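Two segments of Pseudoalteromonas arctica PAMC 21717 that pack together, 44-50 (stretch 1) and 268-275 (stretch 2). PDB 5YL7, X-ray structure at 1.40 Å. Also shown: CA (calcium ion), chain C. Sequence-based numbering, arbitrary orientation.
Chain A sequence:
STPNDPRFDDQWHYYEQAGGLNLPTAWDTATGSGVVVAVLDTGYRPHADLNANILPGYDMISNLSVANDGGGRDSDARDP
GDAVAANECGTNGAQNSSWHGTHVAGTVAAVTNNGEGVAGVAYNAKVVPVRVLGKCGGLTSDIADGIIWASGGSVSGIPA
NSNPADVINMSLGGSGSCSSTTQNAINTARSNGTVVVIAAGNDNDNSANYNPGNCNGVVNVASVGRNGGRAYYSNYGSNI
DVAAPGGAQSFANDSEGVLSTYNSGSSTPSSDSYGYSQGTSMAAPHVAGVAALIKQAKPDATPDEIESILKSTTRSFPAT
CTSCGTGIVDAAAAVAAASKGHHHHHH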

# COMPACT_ATOMS: atom_id res chain seq x y z
N TYR A 44 -0.65 5.34 -11.16
CA TYR A 44 0.83 5.23 -11.22
C TYR A 44 1.40 6.06 -12.36
O TYR A 44 0.66 6.35 -13.32
CB TYR A 44 1.26 3.78 -11.34
CG TYR A 44 1.04 3.20 -12.69
CD1 TYR A 44 -0.21 2.91 -13.23
CD2 TYR A 44 2.09 2.97 -13.59
CE1 TYR A 44 -0.38 2.49 -14.48
CE2 TYR A 44 1.91 2.53 -14.85
CZ TYR A 44 0.69 2.28 -15.30
OH TYR A 44 0.46 1.83 -16.58
N ARG A 45 2.69 6.37 -12.24
CA ARG A 45 3.45 6.75 -13.44
C ARG A 45 4.36 5.63 -13.79
O ARG A 45 4.82 4.85 -12.91
CB ARG A 45 4.24 8.02 -13.20
CG ARG A 45 3.44 9.25 -12.90
CD ARG A 45 2.31 9.52 -13.83
NE ARG A 45 2.72 9.49 -15.24
CZ ARG A 45 1.83 9.52 -16.25
NH1 ARG A 45 2.27 9.35 -17.48
NH2 ARG A 45 0.57 9.69 -16.00
N PRO A 46 4.69 5.43 -15.07
CA PRO A 46 5.52 4.31 -15.53
C PRO A 46 7.01 4.52 -15.27
O PRO A 46 7.87 4.49 -16.17
CB PRO A 46 5.18 4.23 -17.03
CG PRO A 46 5.06 5.67 -17.36
CD PRO A 46 4.24 6.26 -16.23
N HIS A 47 7.33 4.69 -14.01
CA HIS A 47 8.70 4.98 -13.55
C HIS A 47 9.60 3.89 -14.07
O HIS A 47 9.27 2.69 -14.02
CB HIS A 47 8.66 5.05 -12.00
CG HIS A 47 9.92 5.55 -11.38
ND1 HIS A 47 11.14 4.91 -11.49
CD2 HIS A 47 10.06 6.58 -10.52
CE1 HIS A 47 12.00 5.59 -10.73
NE2 HIS A 47 11.36 6.60 -10.13
N ALA A 48 10.77 4.28 -14.50
CA ALA A 48 11.77 3.32 -14.97
C ALA A 48 12.12 2.21 -14.04
O ALA A 48 12.51 1.10 -14.41
CB ALA A 48 13.08 4.03 -15.37
N ASP A 49 11.98 2.50 -12.69
CA ASP A 49 12.29 1.51 -11.66
C ASP A 49 11.08 0.75 -11.12
O ASP A 49 11.11 0.14 -10.09
CB ASP A 49 13.09 2.10 -10.49
CG ASP A 49 14.03 1.17 -9.82
OD1 ASP A 49 14.58 0.26 -10.51
OD2 ASP A 49 14.26 1.31 -8.58
N LEU A 50 9.97 0.86 -11.89
CA LEU A 50 8.68 0.22 -11.49
C LEU A 50 8.01 -0.49 -12.66
O LEU A 50 7.36 -1.52 -12.45
CB LEU A 50 7.76 1.35 -10.94
CG LEU A 50 6.39 0.89 -10.44
CD1 LEU A 50 6.54 -0.14 -9.31
CD2 LEU A 50 5.59 2.10 -10.04
CA CA C . 15.68 -0.77 -8.60
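Stretch 2 268-275: TPSSDSYG

Stretch 2 runs alongside stretch 1 in nearly the same direction: the end-to-end vectors from CA 45 to 49 and from CA 269 to 274 differ by 29°. Stretch 1 has no regular helix or strand. It comes in extended at Y44 and R45, then passes through two tight turns, with H47 N hydrogen-bonded to R45 O at 2.7 Å and L50 N to H47 O at 2.9 Å. Stretch 2 begins as loop and becomes a strand at D272, which continues beyond G275. The two backbones come closest in the middle: the CA atoms of R45 and P269 are 7.8 Å apart, those of H47 and D272 5.7 Å, and the chains diverge again towards D49 and Y274. No backbone-to-backbone hydrogen bond joins them; each of the two direct hydrogen bonds between the stretches pairs a side chain with a main-chain atom.

H47 is the organising residue. Its CA-to-CB bond points sideways, but with chi1 at t (-171°) the ring end comes nearer to stretch 2, and H47 NE2 donates to S273 O at 2.8 Å. The other ring nitrogen is used at home, where H47 ND1 accepts from D49 N at 2.8 Å. One imidazole thus braces its own turn and holds the incoming strand, and the two bonds together place the proton on NE2. S273 contributes through its carbonyl, its CA-to-CB bond pointing away.

D272 returns the favour. D272 CB lies over one face of the H47 ring, 3.7 Å from the centroid and 16° off the normal, a CH-pi contact. From there, in the m rotamer, the carboxylate reaches the main chain of stretch 1: A48 N donates to D272 OD2 at 2.9 Å, with a nearly straight angle of 173°. The oxygen of a water extends this grip, donating to D272 OD2 at 2.8 Å and to P46 O at 3.0 Å.

Y274 closes the far end. Its ring meets that of H47 obliquely, with centroids 4.9 Å apart and planes at 58°, and Y274 OH comes 3.3 Å from H47 CE1 near the imidazole plane and 3.5 Å from D49 CB. D49 itself is committed to calcium, binding the ion through OD1 at 2.4 Å and OD2 at 2.5 Å, so the contact borders a metal site. At the other end the packing is simpler: P269 CB covers one face of the R45 guanidinium, 3.7 Å from NE.

The lesson is economy: 351 Å² is buried, summed over both sides; H47 touches D272, S273 and Y274, R45 and P269 pack separately, and a carboxylate captures the next backbone amide, A48 N.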

# COMPACT_ATOMS: atom_id res chain seq x y z
N THR A 268 1.19 18.40 -13.21
CA THR A 268 1.32 17.41 -14.25
C THR A 268 2.54 16.52 -14.04
O THR A 268 3.53 16.98 -13.43
CB THR A 268 1.32 18.09 -15.64
OG1 THR A 268 2.25 19.16 -15.59
CG2 THR A 268 -0.09 18.67 -15.89
N PRO A 269 2.54 15.32 -14.56
CA PRO A 269 3.72 14.46 -14.35
C PRO A 269 4.96 15.00 -15.04
O PRO A 269 4.83 15.59 -16.13
CB PRO A 269 3.30 13.11 -14.89
CG PRO A 269 2.13 13.32 -15.71
CD PRO A 269 1.51 14.61 -15.33
N SER A 270 6.11 14.78 -14.48
CA SER A 270 7.43 15.16 -15.06
C SER A 270 8.36 13.99 -14.88
O SER A 270 7.96 12.80 -14.90
CB SER A 270 7.86 16.45 -14.42
OG SER A 270 9.06 16.95 -14.99
N SER A 271 9.64 14.30 -14.78
CA SER A 271 10.64 13.24 -14.68
C SER A 271 10.46 12.31 -13.49
O SER A 271 9.99 12.74 -12.39
CB SER A 271 12.05 13.84 -14.71
OG SER A 271 12.17 14.63 -13.63
N ASP A 272 10.90 11.09 -13.60
CA ASP A 272 10.99 10.11 -12.53
C ASP A 272 11.86 10.70 -11.41
O ASP A 272 12.92 11.28 -11.67
CB ASP A 272 11.54 8.81 -13.00
CG ASP A 272 10.65 8.05 -14.00
OD1 ASP A 272 9.43 8.28 -13.99
OD2 ASP A 272 11.21 7.10 -14.63
N SER A 273 11.53 10.35 -10.16
CA SER A 273 12.39 10.66 -9.02
C SER A 273 12.26 9.58 -7.98
O SER A 273 11.50 8.59 -8.15
CB SER A 273 12.04 12.03 -8.53
OG SER A 273 10.73 12.04 -7.97
N TYR A 274 12.97 9.74 -6.88
CA TYR A 274 12.81 8.94 -5.67
C TYR A 274 12.55 9.83 -4.55
O TYR A 274 13.17 10.92 -4.47
CB TYR A 274 14.03 8.07 -5.40
CG TYR A 274 14.38 7.17 -6.54
CD1 TYR A 274 13.73 5.98 -6.81
CD2 TYR A 274 15.39 7.56 -7.49
CE1 TYR A 274 13.98 5.24 -7.94
CE2 TYR A 274 15.58 6.80 -8.62
CZ TYR A 274 14.94 5.62 -8.79
OH TYR A 274 15.14 4.82 -9.90
N GLY A 275 11.63 9.55 -3.66
CA GLY A 275 11.29 10.44 -2.59
C GLY A 275 10.90 9.72 -1.33
O GLY A 275 10.50 8.56 -1.32
O HOH W 1 9.77 6.61 -16.98